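Local coordinates for protein hydrolase, haloacid dehalogenase-like family (PDB 2HCF) that probably acts as a magnesium-dependent hydrolase of the haloacid dehalogenase-like family, with a magnesium ion bound in its Rossmann-like domain, at residues A[178-183]-A[206-211]. Numbering follows the deposited sequence.
Sequences DTEHDI and LARHKP. With MG (magnesium ion), chain B.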
loop_
_atom_site.group_PDB
_atom_site.type_symbol
_atom_site.label_atom_id
_atom_site.label_comp_id
_atom_site.label_asym_id
_atom_site.label_seq_id
_atom_site.Cartn_x
_atom_site.Cartn_y
_atom_site.Cartn_z
ATOM N N ASP A 178 -0.331 -8.233 -1.222
ATOM C CA ASP A 178 -1.358 -9.272 -1.077
ATOM C C ASP A 178 -2.312 -9.470 -2.258
ATOM O O ASP A 178 -3.245 -10.269 -2.133
ATOM C CB ASP A 178 -2.183 -8.987 0.184
ATOM C CG ASP A 178 -3.080 -7.734 0.034
ATOM O OD1 ASP A 178 -2.494 -6.649 -0.196
ATOM O OD2 ASP A 178 -4.343 -7.851 0.165
ATOM N N THR A 179 -2.090 -8.760 -3.383
ATOM C CA THR A 179 -2.978 -8.853 -4.553
ATOM C C THR A 179 -2.224 -8.943 -5.854
ATOM O O THR A 179 -1.011 -8.722 -5.924
ATOM C CB THR A 179 -3.928 -7.620 -4.694
ATOM O OG1 THR A 179 -3.239 -6.550 -5.379
ATOM C CG2 THR A 179 -4.413 -7.155 -3.321
ATOM N N GLU A 180 -2.972 -9.235 -6.921
ATOM C CA GLU A 180 -2.397 -9.239 -8.254
ATOM C C GLU A 180 -1.762 -7.888 -8.613
ATOM O O GLU A 180 -0.844 -7.841 -9.418
ATOM C CB GLU A 180 -3.456 -9.583 -9.295
ATOM C CG GLU A 180 -4.479 -8.518 -9.501
ATOM C CD GLU A 180 -5.526 -8.898 -10.543
ATOM O OE1 GLU A 180 -5.124 -9.194 -11.684
ATOM O OE2 GLU A 180 -6.736 -8.904 -10.213
ATOM N N HIS A 181 -2.250 -6.800 -8.010
ATOM C CA HIS A 181 -1.763 -5.463 -8.361
ATOM C C HIS A 181 -0.355 -5.233 -7.820
ATOM O O HIS A 181 0.467 -4.572 -8.452
ATOM C CB HIS A 181 -2.735 -4.405 -7.862
ATOM C CG HIS A 181 -4.134 -4.629 -8.334
ATOM N ND1 HIS A 181 -4.450 -4.742 -9.676
ATOM C CD2 HIS A 181 -5.284 -4.828 -7.658
ATOM C CE1 HIS A 181 -5.748 -4.952 -9.798
ATOM N NE2 HIS A 181 -6.280 -4.994 -8.589
ATOM N N ASP A 182 -0.092 -5.768 -6.633
ATOM C CA ASP A 182 1.232 -5.768 -6.066
ATOM C C ASP A 182 2.198 -6.549 -6.959
ATOM O O ASP A 182 3.267 -6.059 -7.326
ATOM C CB ASP A 182 1.183 -6.348 -4.662
ATOM C CG ASP A 182 0.218 -5.583 -3.790
ATOM O OD1 ASP A 182 0.608 -4.512 -3.325
ATOM O OD2 ASP A 182 -0.934 -6.023 -3.597
ATOM N N ILE A 183 1.796 -7.741 -7.328
ATOM C CA ILE A 183 2.666 -8.578 -8.105
ATOM C C ILE A 183 2.960 -7.901 -9.444
ATOM O O ILE A 183 4.086 -7.952 -9.972
ATOM C CB ILE A 183 2.019 -9.978 -8.348
ATOM C CG1 ILE A 183 1.872 -10.732 -7.026
ATOM C CG2 ILE A 183 2.890 -10.799 -9.279
ATOM C CD1 ILE A 183 0.930 -11.906 -7.075
ATOM N N LEU A 206 -3.453 -16.116 -6.134
ATOM C CA LEU A 206 -2.237 -15.328 -6.334
ATOM C C LEU A 206 -1.189 -15.996 -7.207
ATOM O O LEU A 206 -0.432 -15.323 -7.886
ATOM C CB LEU A 206 -1.635 -14.931 -4.995
ATOM C CG LEU A 206 -2.477 -13.896 -4.262
ATOM C CD1 LEU A 206 -1.888 -13.721 -2.893
ATOM C CD2 LEU A 206 -2.553 -12.554 -4.998
ATOM N N ALA A 207 -1.175 -17.324 -7.223
ATOM C CA ALA A 207 -0.161 -18.069 -7.908
ATOM C C ALA A 207 -0.274 -17.935 -9.444
ATOM O O ALA A 207 0.712 -18.086 -10.171
ATOM C CB ALA A 207 -0.238 -19.539 -7.473
ATOM N N ARG A 208 -1.473 -17.648 -9.932
ATOM C CA ARG A 208 -1.702 -17.462 -11.358
ATOM C C ARG A 208 -1.037 -16.198 -11.924
ATOM O O ARG A 208 -0.935 -16.049 -13.144
ATOM C CB ARG A 208 -3.202 -17.412 -11.652
ATOM C CG ARG A 208 -3.942 -18.641 -11.186
ATOM C CD ARG A 208 -5.425 -18.574 -11.493
ATOM N NE ARG A 208 -6.141 -19.602 -10.712
ATOM C CZ ARG A 208 -7.275 -19.417 -10.031
ATOM N NH1 ARG A 208 -7.916 -18.241 -10.037
ATOM N NH2 ARG A 208 -7.780 -20.433 -9.339
ATOM N N HIS A 209 -0.602 -15.297 -11.040
ATOM C CA HIS A 209 0.064 -14.068 -11.428
ATOM C C HIS A 209 1.572 -14.162 -11.341
ATOM O O HIS A 209 2.265 -13.200 -11.624
ATOM C CB HIS A 209 -0.455 -12.934 -10.559
ATOM C CG HIS A 209 -1.947 -12.866 -10.555
ATOM N ND1 HIS A 209 -2.670 -12.661 -11.707
ATOM C CD2 HIS A 209 -2.853 -13.056 -9.570
ATOM C CE1 HIS A 209 -3.960 -12.683 -11.425
ATOM N NE2 HIS A 209 -4.100 -12.936 -10.140
ATOM N N LYS A 210 2.072 -15.332 -10.951
ATOM C CA LYS A 210 3.490 -15.671 -11.020
ATOM C C LYS A 210 4.356 -14.793 -10.132
ATOM O O LYS A 210 5.357 -14.217 -10.586
ATOM C CB LYS A 210 3.996 -15.599 -12.462
ATOM C CG LYS A 210 3.174 -16.343 -13.479
ATOM C CD LYS A 210 3.194 -17.845 -13.226
ATOM C CE LYS A 210 2.703 -18.605 -14.451
ATOM N NZ LYS A 210 1.360 -18.082 -14.870
ATOM N N PRO A 211 4.000 -14.703 -8.846
ATOM C CA PRO A 211 4.850 -13.976 -7.932
ATOM C C PRO A 211 6.167 -14.716 -7.791
ATOM O O PRO A 211 6.211 -15.924 -7.958
ATOM C CB PRO A 211 4.057 -14.029 -6.621
ATOM C CG PRO A 211 3.262 -15.310 -6.739
ATOM C CD PRO A 211 2.857 -15.324 -8.163
HETATM MG MG MG B . -2.928 -4.596 -0.150
HETATM O O HOH W 1 -5.061 -5.282 -0.292
HETATM O O HOH W 2 -2.379 -4.318 -2.127
HETATM O O HOH W 3 -3.573 -2.579 -0.312
#
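L206 lays its methyl CD2 against the loop that holds D178, 3.7 Å from the carbonyl carbon C of T179; a branched apolar side chain suits this buried place, where its methyls pack against the backbone of D178 and T179. Beyond it D178 turns away to the metal, binding magnesium through OD1, with D10 OD2 and D12 O completing the protein ligands, while OD2 of D178 accepts a hydrogen bond from a metal-bound water; an acid after strand 173-177 is consistent with the metal-binding aspartate of HAD phosphatases. T179 and D182 form a capping box, OD2 of D182 taking T179 N and T179 OG1 from opposite faces of its carboxylate.

A type I turn from A207 to K210 then brings H209 over the first turn of helix 180-187. With CG anti to the carbonyl carbon (chi1 -52°), its flat ring offers a face to E180 CB, a CH-pi contact 3.6 Å from CB to the centroid. The E180 carboxylate stacks at 27° to the imidazole plane, but its OE1 is committed to a salt bridge with R184. H209 CB meets I183 CD1 at 3.9 Å, and the carbonyl O of H209, 3.4 Å from I183 CG2, accepts a hydrogen bond from R187. An alanine here would keep CB beside I183, but would probably leave E180 CB without its aromatic cover and open a gap.

K210 closes the turn with positive phi, and P211, its ring holding phi near -66°, suits the extended exit, its CB 3.8 Å from I183 CD1. I183, beta-branched and buried, projects from the helix onto L206 and, like P211, rests on strand 192-196, so helix 180-187 packs against the link from helix 203-207 to edge strand 213-215 of the parallel sheet.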